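Local coordinates for transposon Tn7 transposition protein tnsA (Escherichia coli, PDB 1T0F), which cuts the 5' DNA strands at the transposon ends, acting with TnsB as the metal-dependent transposase of Tn7, at residues P34-Q39 and V113-F118; H48-H53 and H59-D64; A68-L73 and L80-Q85. All blocks are in the same frame, centred on the assembly; numbering follows the deposited sequence.

Contact 1: residues P34-Q39 and V113-F118. With MG (magnesium ion), chain E.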
loop_
_atom_site.group_PDB
_atom_site.type_symbol
_atom_site.label_atom_id
_atom_site.label_comp_id
_atom_site.label_asym_id
_atom_site.label_seq_id
_atom_site.Cartn_x
_atom_site.Cartn_y
_atom_site.Cartn_z
ATOM N N PRO A 34 10.523 2.210 -6.808
ATOM C CA PRO A 34 10.126 0.886 -6.304
ATOM C C PRO A 34 10.750 -0.270 -7.084
ATOM O O PRO A 34 11.034 -0.144 -8.274
ATOM C CB PRO A 34 8.607 0.915 -6.435
ATOM C CG PRO A 34 8.406 1.752 -7.664
ATOM C CD PRO A 34 9.391 2.888 -7.460
ATOM N N TRP A 35 10.959 -1.396 -6.410
ATOM C CA TRP A 35 11.541 -2.564 -7.065
ATOM C C TRP A 35 10.559 -3.108 -8.103
ATOM O O TRP A 35 10.949 -3.438 -9.222
ATOM C CB TRP A 35 11.884 -3.639 -6.030
ATOM C CG TRP A 35 12.404 -4.912 -6.642
ATOM C CD1 TRP A 35 11.740 -6.102 -6.754
ATOM C CD2 TRP A 35 13.688 -5.111 -7.248
ATOM N NE1 TRP A 35 12.533 -7.033 -7.392
ATOM C CE2 TRP A 35 13.732 -6.450 -7.707
ATOM C CE3 TRP A 35 14.804 -4.288 -7.451
ATOM C CZ2 TRP A 35 14.852 -6.984 -8.357
ATOM C CZ3 TRP A 35 15.923 -4.824 -8.098
ATOM C CH2 TRP A 35 15.934 -6.159 -8.541
ATOM N N LEU A 36 9.283 -3.187 -7.733
ATOM C CA LEU A 36 8.241 -3.670 -8.635
ATOM C C LEU A 36 7.383 -2.505 -9.114
ATOM O O LEU A 36 7.163 -1.546 -8.375
ATOM C CB LEU A 36 7.331 -4.673 -7.920
ATOM C CG LEU A 36 7.948 -5.902 -7.247
ATOM C CD1 LEU A 36 6.846 -6.672 -6.520
ATOM C CD2 LEU A 36 8.635 -6.785 -8.287
ATOM N N THR A 37 6.889 -2.601 -10.345
ATOM C CA THR A 37 6.034 -1.573 -10.922
ATOM C C THR A 37 4.703 -2.224 -11.281
ATOM O O THR A 37 4.572 -3.447 -11.211
ATOM C CB THR A 37 6.656 -0.980 -12.201
ATOM O OG1 THR A 37 6.622 -1.961 -13.248
ATOM C CG2 THR A 37 8.092 -0.578 -11.947
ATOM N N VAL A 38 3.715 -1.420 -11.663
ATOM C CA VAL A 38 2.409 -1.958 -12.028
ATOM C C VAL A 38 2.519 -2.940 -13.202
ATOM O O VAL A 38 1.585 -3.694 -13.486
ATOM C CB VAL A 38 1.415 -0.835 -12.406
ATOM C CG1 VAL A 38 1.159 0.062 -11.195
ATOM C CG2 VAL A 38 1.959 -0.026 -13.579
ATOM N N GLN A 39 3.666 -2.930 -13.877
ATOM C CA GLN A 39 3.893 -3.837 -15.001
ATOM C C GLN A 39 4.032 -5.261 -14.472
ATOM O O GLN A 39 3.774 -6.222 -15.190
ATOM C CB GLN A 39 5.165 -3.449 -15.757
ATOM C CG GLN A 39 5.141 -2.052 -16.358
ATOM C CD GLN A 39 4.041 -1.868 -17.394
ATOM O OE1 GLN A 39 2.852 -1.863 -17.063
ATOM N NE2 GLN A 39 4.435 -1.721 -18.656
ATOM N N VAL A 113 14.213 -11.762 -6.115
ATOM C CA VAL A 113 14.436 -10.738 -5.113
ATOM C C VAL A 113 13.109 -10.575 -4.380
ATOM O O VAL A 113 12.078 -10.325 -5.002
ATOM C CB VAL A 113 14.811 -9.388 -5.753
ATOM C CG1 VAL A 113 14.882 -8.300 -4.673
ATOM C CG2 VAL A 113 16.159 -9.516 -6.471
ATOM N N MET A 114 13.139 -10.736 -3.064
ATOM C CA MET A 114 11.930 -10.586 -2.261
ATOM C C MET A 114 11.678 -9.099 -2.019
ATOM O O MET A 114 12.607 -8.289 -2.071
ATOM C CB MET A 114 12.099 -11.308 -0.924
ATOM C CG MET A 114 12.275 -12.809 -1.056
ATOM S SD MET A 114 12.397 -13.638 0.521
ATOM C CE MET A 114 10.651 -13.582 1.046
ATOM N N SER A 115 10.425 -8.737 -1.769
ATOM C CA SER A 115 10.095 -7.338 -1.507
ATOM C C SER A 115 8.996 -7.220 -0.452
ATOM O O SER A 115 8.159 -8.113 -0.301
ATOM C CB SER A 115 9.668 -6.628 -2.801
ATOM O OG SER A 115 8.476 -7.169 -3.349
ATOM N N THR A 116 9.034 -6.122 0.295
ATOM C CA THR A 116 8.046 -5.845 1.330
ATOM C C THR A 116 7.166 -4.756 0.735
ATOM O O THR A 116 7.667 -3.764 0.205
ATOM C CB THR A 116 8.735 -5.372 2.628
ATOM O OG1 THR A 116 9.415 -6.483 3.220
ATOM C CG2 THR A 116 7.710 -4.836 3.629
ATOM N N ASP A 117 5.854 -4.937 0.817
ATOM C CA ASP A 117 4.949 -3.997 0.195
ATOM C C ASP A 117 5.130 -2.530 0.541
ATOM O O ASP A 117 5.024 -1.691 -0.351
ATOM C CB ASP A 117 3.508 -4.445 0.419
ATOM C CG ASP A 117 3.256 -5.837 -0.157
ATOM O OD1 ASP A 117 3.924 -6.190 -1.155
ATOM O OD2 ASP A 117 2.411 -6.576 0.377
ATOM N N PHE A 118 5.404 -2.220 1.809
ATOM C CA PHE A 118 5.610 -0.825 2.222
ATOM C C PHE A 118 6.630 -0.688 3.340
ATOM O O PHE A 118 6.585 -1.425 4.327
ATOM C CB PHE A 118 4.312 -0.189 2.749
ATOM C CG PHE A 118 3.182 -0.153 1.763
ATOM C CD1 PHE A 118 3.086 0.870 0.821
ATOM C CD2 PHE A 118 2.179 -1.121 1.808
ATOM C CE1 PHE A 118 2.000 0.931 -0.061
ATOM C CE2 PHE A 118 1.090 -1.071 0.935
ATOM C CZ PHE A 118 0.997 -0.042 -0.003
HETATM MG MG MG E . 1.784 -8.659 -0.637
HETATM O O HOH W 1 11.481 -9.660 -7.561
HETATM O O HOH W 2 0.412 -7.626 -2.529
HETATM O O HOH W 3 1.318 -10.759 -1.778
#

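Contact 2: residues H48-H53 and H59-D64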
loop_
_atom_site.group_PDB
_atom_site.type_symbol
_atom_site.label_atom_id
_atom_site.label_comp_id
_atom_site.label_asym_id
_atom_site.label_seq_id
_atom_site.Cartn_x
_atom_site.Cartn_y
_atom_site.Cartn_z
ATOM N N HIS A 48 -2.704 0.046 -9.591
ATOM C CA HIS A 48 -3.070 1.444 -9.435
ATOM C C HIS A 48 -1.813 2.298 -9.408
ATOM O O HIS A 48 -0.800 1.926 -8.808
ATOM C CB HIS A 48 -3.815 1.663 -8.111
ATOM C CG HIS A 48 -5.049 0.832 -7.955
ATOM N ND1 HIS A 48 -6.256 1.176 -8.525
ATOM C CD2 HIS A 48 -5.264 -0.325 -7.284
ATOM C CE1 HIS A 48 -7.163 0.267 -8.210
ATOM N NE2 HIS A 48 -6.587 -0.655 -7.459
ATOM N N ARG A 49 -1.891 3.448 -10.062
ATOM C CA ARG A 49 -0.805 4.412 -10.085
ATOM C C ARG A 49 -1.438 5.605 -9.391
ATOM O O ARG A 49 -2.450 6.137 -9.853
ATOM C CB ARG A 49 -0.424 4.751 -11.524
ATOM C CG ARG A 49 0.379 3.650 -12.200
ATOM C CD ARG A 49 1.835 3.740 -11.802
ATOM N NE ARG A 49 2.636 4.365 -12.855
ATOM C CZ ARG A 49 3.690 5.148 -12.639
ATOM N NH1 ARG A 49 4.078 5.420 -11.399
ATOM N NH2 ARG A 49 4.367 5.647 -13.664
ATOM N N ILE A 50 -0.867 6.016 -8.268
ATOM C CA ILE A 50 -1.459 7.120 -7.538
ATOM C C ILE A 50 -0.453 8.133 -7.016
ATOM O O ILE A 50 0.608 7.785 -6.500
ATOM C CB ILE A 50 -2.333 6.582 -6.374
ATOM C CG1 ILE A 50 -3.075 7.734 -5.688
ATOM C CG2 ILE A 50 -1.473 5.837 -5.377
ATOM C CD1 ILE A 50 -4.241 7.268 -4.837
ATOM N N TYR A 51 -0.812 9.400 -7.167
ATOM C CA TYR A 51 0.038 10.496 -6.722
ATOM C C TYR A 51 -0.038 10.643 -5.206
ATOM O O TYR A 51 -1.101 10.453 -4.605
ATOM C CB TYR A 51 -0.411 11.794 -7.396
ATOM C CG TYR A 51 0.410 12.994 -7.004
ATOM C CD1 TYR A 51 1.697 13.172 -7.503
ATOM C CD2 TYR A 51 -0.095 13.948 -6.119
ATOM C CE1 TYR A 51 2.468 14.276 -7.132
ATOM C CE2 TYR A 51 0.667 15.053 -5.741
ATOM C CZ TYR A 51 1.946 15.207 -6.254
ATOM O OH TYR A 51 2.703 16.299 -5.891
ATOM N N SER A 52 1.095 10.976 -4.593
ATOM C CA SER A 52 1.177 11.162 -3.142
ATOM C C SER A 52 1.612 12.582 -2.809
ATOM O O SER A 52 2.583 13.073 -3.379
ATOM C CB SER A 52 2.197 10.200 -2.537
ATOM O OG SER A 52 2.671 10.682 -1.282
ATOM N N HIS A 53 0.901 13.236 -1.888
ATOM C CA HIS A 53 1.281 14.591 -1.489
ATOM C C HIS A 53 2.515 14.514 -0.597
ATOM O O HIS A 53 3.339 15.430 -0.581
ATOM C CB HIS A 53 0.156 15.286 -0.715
ATOM C CG HIS A 53 -1.087 15.511 -1.514
ATOM N ND1 HIS A 53 -2.026 16.459 -1.169
ATOM C CD2 HIS A 53 -1.572 14.881 -2.610
ATOM C CE1 HIS A 53 -3.038 16.403 -2.017
ATOM N NE2 HIS A 53 -2.787 15.453 -2.901
ATOM N N HIS A 59 2.966 6.617 -7.029
ATOM C CA HIS A 59 3.288 5.300 -6.500
ATOM C C HIS A 59 2.717 4.158 -7.323
ATOM O O HIS A 59 1.740 4.326 -8.048
ATOM C CB HIS A 59 2.785 5.177 -5.060
ATOM C CG HIS A 59 3.450 6.121 -4.108
ATOM N ND1 HIS A 59 4.316 5.698 -3.123
ATOM C CD2 HIS A 59 3.393 7.470 -4.007
ATOM C CE1 HIS A 59 4.762 6.748 -2.453
ATOM N NE2 HIS A 59 4.217 7.834 -2.970
ATOM N N HIS A 60 3.340 2.993 -7.171
ATOM C CA HIS A 60 2.941 1.772 -7.867
ATOM C C HIS A 60 2.373 0.770 -6.886
ATOM O O HIS A 60 3.110 0.199 -6.087
ATOM C CB HIS A 60 4.148 1.142 -8.551
ATOM C CG HIS A 60 4.609 1.888 -9.759
ATOM N ND1 HIS A 60 4.285 1.499 -11.039
ATOM C CD2 HIS A 60 5.347 3.016 -9.881
ATOM C CE1 HIS A 60 4.806 2.354 -11.902
ATOM N NE2 HIS A 60 5.454 3.284 -11.225
ATOM N N LEU A 61 1.066 0.551 -6.966
ATOM C CA LEU A 61 0.388 -0.386 -6.082
ATOM C C LEU A 61 -0.115 -1.533 -6.958
ATOM O O LEU A 61 -0.720 -1.303 -8.009
ATOM C CB LEU A 61 -0.763 0.330 -5.370
ATOM C CG LEU A 61 -0.292 1.643 -4.720
ATOM C CD1 LEU A 61 -1.483 2.392 -4.130
ATOM C CD2 LEU A 61 0.747 1.352 -3.661
ATOM N N LEU A 62 0.144 -2.762 -6.519
ATOM C CA LEU A 62 -0.228 -3.940 -7.296
ATOM C C LEU A 62 -1.513 -4.699 -6.945
ATOM O O LEU A 62 -1.719 -5.814 -7.428
ATOM C CB LEU A 62 0.962 -4.907 -7.322
ATOM C CG LEU A 62 2.094 -4.524 -8.290
ATOM C CD1 LEU A 62 2.552 -3.085 -8.064
ATOM C CD2 LEU A 62 3.252 -5.490 -8.102
ATOM N N SER A 63 -2.376 -4.104 -6.124
ATOM C CA SER A 63 -3.649 -4.729 -5.765
ATOM C C SER A 63 -4.547 -3.697 -5.092
ATOM O O SER A 63 -4.067 -2.647 -4.661
ATOM C CB SER A 63 -3.433 -5.903 -4.805
ATOM O OG SER A 63 -3.093 -5.457 -3.503
ATOM N N ASP A 64 -5.842 -3.998 -5.006
ATOM C CA ASP A 64 -6.786 -3.099 -4.356
ATOM C C ASP A 64 -6.448 -3.032 -2.870
ATOM O O ASP A 64 -6.669 -2.009 -2.218
ATOM C CB ASP A 64 -8.229 -3.590 -4.519
ATOM C CG ASP A 64 -8.735 -3.484 -5.951
ATOM O OD1 ASP A 64 -8.063 -2.851 -6.793
ATOM O OD2 ASP A 64 -9.822 -4.028 -6.231
#

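Contact 3: residues A68-L73 and L80-Q85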
loop_
_atom_site.group_PDB
_atom_site.type_symbol
_atom_site.label_atom_id
_atom_site.label_comp_id
_atom_site.label_asym_id
_atom_site.label_seq_id
_atom_site.Cartn_x
_atom_site.Cartn_y
_atom_site.Cartn_z
ATOM N N ALA A 68 -5.658 0.259 -0.603
ATOM C CA ALA A 68 -6.299 0.597 0.673
ATOM C C ALA A 68 -5.271 0.973 1.748
ATOM O O ALA A 68 -5.463 1.931 2.502
ATOM C CB ALA A 68 -7.160 -0.565 1.149
ATOM N N VAL A 69 -4.178 0.221 1.820
ATOM C CA VAL A 69 -3.136 0.501 2.799
ATOM C C VAL A 69 -2.448 1.824 2.466
ATOM O O VAL A 69 -2.173 2.627 3.358
ATOM C CB VAL A 69 -2.083 -0.642 2.850
ATOM C CG1 VAL A 69 -0.966 -0.277 3.815
ATOM C CG2 VAL A 69 -2.749 -1.944 3.295
ATOM N N PHE A 70 -2.177 2.056 1.184
ATOM C CA PHE A 70 -1.545 3.303 0.773
ATOM C C PHE A 70 -2.406 4.515 1.157
ATOM O O PHE A 70 -1.913 5.470 1.750
ATOM C CB PHE A 70 -1.317 3.332 -0.741
ATOM C CG PHE A 70 -0.863 4.672 -1.247
ATOM C CD1 PHE A 70 0.474 5.039 -1.177
ATOM C CD2 PHE A 70 -1.790 5.603 -1.714
ATOM C CE1 PHE A 70 0.882 6.318 -1.560
ATOM C CE2 PHE A 70 -1.396 6.881 -2.096
ATOM C CZ PHE A 70 -0.052 7.238 -2.017
ATOM N N LEU A 71 -3.687 4.481 0.807
ATOM C CA LEU A 71 -4.571 5.603 1.131
ATOM C C LEU A 71 -4.630 5.842 2.642
ATOM O O LEU A 71 -4.680 6.989 3.101
ATOM C CB LEU A 71 -5.974 5.349 0.574
ATOM C CG LEU A 71 -6.093 5.307 -0.955
ATOM C CD1 LEU A 71 -7.486 4.830 -1.360
ATOM C CD2 LEU A 71 -5.811 6.686 -1.529
ATOM N N SER A 72 -4.621 4.764 3.415
ATOM C CA SER A 72 -4.650 4.877 4.873
ATOM C C SER A 72 -3.357 5.514 5.390
ATOM O O SER A 72 -3.387 6.323 6.323
ATOM C CB SER A 72 -4.845 3.495 5.516
ATOM O OG SER A 72 -6.034 2.873 5.047
ATOM N N LEU A 73 -2.219 5.147 4.796
ATOM C CA LEU A 73 -0.929 5.707 5.208
ATOM C C LEU A 73 -0.805 7.183 4.839
ATOM O O LEU A 73 -0.334 7.993 5.640
ATOM C CB LEU A 73 0.227 4.938 4.555
ATOM C CG LEU A 73 0.456 3.490 4.997
ATOM C CD1 LEU A 73 1.471 2.835 4.062
ATOM C CD2 LEU A 73 0.949 3.460 6.445
ATOM N N LEU A 80 6.073 10.412 6.972
ATOM C CA LEU A 80 7.012 11.259 6.244
ATOM C C LEU A 80 7.331 10.696 4.861
ATOM O O LEU A 80 7.399 11.438 3.876
ATOM C CB LEU A 80 8.307 11.398 7.042
ATOM C CG LEU A 80 9.399 12.295 6.461
ATOM C CD1 LEU A 80 8.906 13.739 6.371
ATOM C CD2 LEU A 80 10.629 12.210 7.352
ATOM N N ASP A 81 7.540 9.385 4.790
ATOM C CA ASP A 81 7.855 8.747 3.516
ATOM C C ASP A 81 7.170 7.389 3.427
ATOM O O ASP A 81 6.922 6.735 4.440
ATOM C CB ASP A 81 9.374 8.574 3.368
ATOM C CG ASP A 81 9.797 8.249 1.933
ATOM O OD1 ASP A 81 8.943 8.306 1.018
ATOM O OD2 ASP A 81 10.995 7.950 1.715
ATOM N N ILE A 82 6.842 6.995 2.203
ATOM C CA ILE A 82 6.208 5.710 1.936
ATOM C C ILE A 82 6.993 5.118 0.774
ATOM O O ILE A 82 6.978 5.665 -0.328
ATOM C CB ILE A 82 4.735 5.873 1.503
ATOM C CG1 ILE A 82 3.901 6.419 2.671
ATOM C CG2 ILE A 82 4.172 4.518 1.042
ATOM C CD1 ILE A 82 2.484 6.829 2.268
ATOM N N ARG A 83 7.699 4.024 1.036
ATOM C CA ARG A 83 8.484 3.358 0.006
ATOM C C ARG A 83 7.870 1.990 -0.293
ATOM O O ARG A 83 8.091 1.028 0.434
ATOM C CB ARG A 83 9.940 3.230 0.469
ATOM C CG ARG A 83 10.731 4.555 0.336
ATOM C CD ARG A 83 12.160 4.459 0.881
ATOM N NE ARG A 83 12.215 4.404 2.345
ATOM C CZ ARG A 83 13.292 4.053 3.044
ATOM N NH1 ARG A 83 14.410 3.716 2.419
ATOM N NH2 ARG A 83 13.267 4.059 4.369
ATOM N N GLU A 84 7.093 1.927 -1.370
ATOM C CA GLU A 84 6.402 0.698 -1.766
ATOM C C GLU A 84 7.299 -0.266 -2.530
ATOM O O GLU A 84 8.283 0.145 -3.152
ATOM C CB GLU A 84 5.168 1.028 -2.620
ATOM C CG GLU A 84 5.446 1.431 -4.080
ATOM C CD GLU A 84 5.766 2.916 -4.271
ATOM O OE1 GLU A 84 6.123 3.603 -3.289
ATOM O OE2 GLU A 84 5.674 3.393 -5.423
ATOM N N GLN A 85 6.943 -1.549 -2.477
ATOM C CA GLN A 85 7.688 -2.607 -3.166
ATOM C C GLN A 85 9.177 -2.469 -2.837
ATOM O O GLN A 85 10.025 -2.360 -3.734
ATOM C CB GLN A 85 7.477 -2.503 -4.685
ATOM C CG GLN A 85 6.088 -2.060 -5.163
ATOM C CD GLN A 85 4.933 -2.909 -4.633
ATOM O OE1 GLN A 85 5.106 -4.084 -4.289
ATOM N NE2 GLN A 85 3.739 -2.314 -4.585
#

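Contact 1: residues P34-Q39 and V113-F118
Trp35 and Ser115 bring the loop 34-39 and the strand region 113-118 as near as their backbones come, 7.5 Å from CA to CA, too wide for direct pairing and therefore spanned by side chains and a water. The indole of Trp35 does most of this work. With its CG anti to the backbone N (chi1 176°), the ring is carried to Val113, and the two side chains cross at about a right angle. One valine methyl, CG1, rests over a face of the indole in a CH-pi contact, 4.0 Å from the centroid of the five-membered ring of Trp35 and 25° off its normal. The other branch reaches the six-membered ring, with Val113 CG2 3.4 Å from Trp35 CZ2. The edge of the indole is used differently: a water lying in the ring plane accepts from Trp35 NE1 at 2.8 Å and donates to Val113 O at 2.7 Å. Farther along, the methyl Leu36 CD1 lies 3.6 Å from the hydroxyl oxygen Ser115 OG, a van der Waals touch. Two residues beyond Ser115 the same segment enters the active site, where Asp117 OD2 binds the magnesium ion at 2.4 Å together with Gln133, Val134 O and two waters. The loop thus docks by a division of labour within one residue. The indole face is spent on apolar contact and its N-H on a water bridge, which gives the indole N-H of a buried residue and a backbone carbonyl a shared partner, close in sequence to a catalytic metal ligand.

Contact 2: residues H48-H53 and H59-D64
A two-stranded antiparallel beta hairpin joins His48-Tyr51 to the strand ending at Leu61, just before helix 64-75. His48 with Leu61 and Ile50 with His59 are hydrogen-bonded pairs, each closed by two backbone bonds, including His48 N to Leu61 O at 2.9 Å and His59 N to Ile50 O at 2.7 Å. Arg49 and His60 form the non-hydrogen-bonded pair between them. Their side chains lie side by side on one face, where Arg49 CD sits over the imidazole, 3.5 Å from the centroid of the His60 ring, in a CH-pi contact. The guanidinium lies over the ring too, planes 20° apart, but Arg49 NH1 is modelled implausibly close to His60 NE2 (2.5 Å) without a hydrogen bond, so its outer position is doubtful. His60 ND1 is engaged by Val38 N. The opposite face carries Ile50 and Leu61, whose methyls Ile50 CG2 and Leu61 CD1 meet at 3.7 Å, both side chains touching Phe70 of the helix. Near the turn, Ser52 CB approaches the His59 ring, whose ND1 is hydrogen-bonded to Glu84 and NE2 to Thr55, while Ser52 OG hydrogen-bonds Glu74. At the other end His48 NE2 donates to Asp64 OD1 at 2.7 Å. The bond is nearly straight (165°) and lies in the imidazole plane, but it meets the anti side of a carboxylate turned 42° from the ring. Arg46 forms a salt bridge with the same oxygen. This carboxylate would probably favour a positive charge on His48, though Arg46 may temper that, and the bond ties the first strand to the helix start.

Contact 3: residues A68-L73 and L80-Q85
Ile82 points from strand 79-87 toward Phe70 and Leu73 of helix 64-75, a helix-on-sheet contact in the alpha/beta core of the restriction endonuclease-like, PD-(D/E)XK fold. The isoleucine is extended toward the helix, CG1 anti to the carbonyl carbon and CD1 continuing outward (chi2 170°), which leaves a single methyl to do the touching. This CD1 meets two neighbours from different turns of the helix. Leu73 offers the root of its side chain, its CB lying 3.7 Å from Ile82 CD1. Phe70 comes more loosely: its side chain crosses that of Ile82 at about a right angle, and ring atom CE1 stands 4.2 Å from Ile82 CD1. The phenyl ring also meets the imidazole of His59, at about 45° between planes. Sheet residues widen the apolar layer, for Phe118 of strand 115-122 packs on Ile82 as well as on Val69, and Leu73 reaches Val120 and Phe130. Apolar side chains of the other protein chain pack on Val69, Ser72 and Leu73. Ser72, a buried residue, has its hydroxyl satisfied within the helix itself. Ser72 OG donates to Ala68 O at 2.8 Å, and Ser72 N donates to the same carbonyl oxygen at 3.1 Å, the two donors arriving from opposite faces of the carbonyl plane.

In the fold
The three contacts form one connected unit beside the metal site, which contact 1 enters through Asp117. Gln85 of contact 3 joins both halves of contact 1: its N lies 2.9 Å from Asp117 O and its O lies 3.0 Å from Trp35 N, both probable hydrogen bonds. Glu84 next to it turns to contact 2, with OE2 2.9 Å from His60 N. Contacts 1 and 2 also pack together where Val38 CG1 lies 3.6 Å from His48 O. Contacts 2 and 3 lie closest, with centres about 9 Å apart. Catalytic Glu66, on the helix they share, accepts hydrogen bonds from Leu62 N and Gln85 NE2 at its OE1.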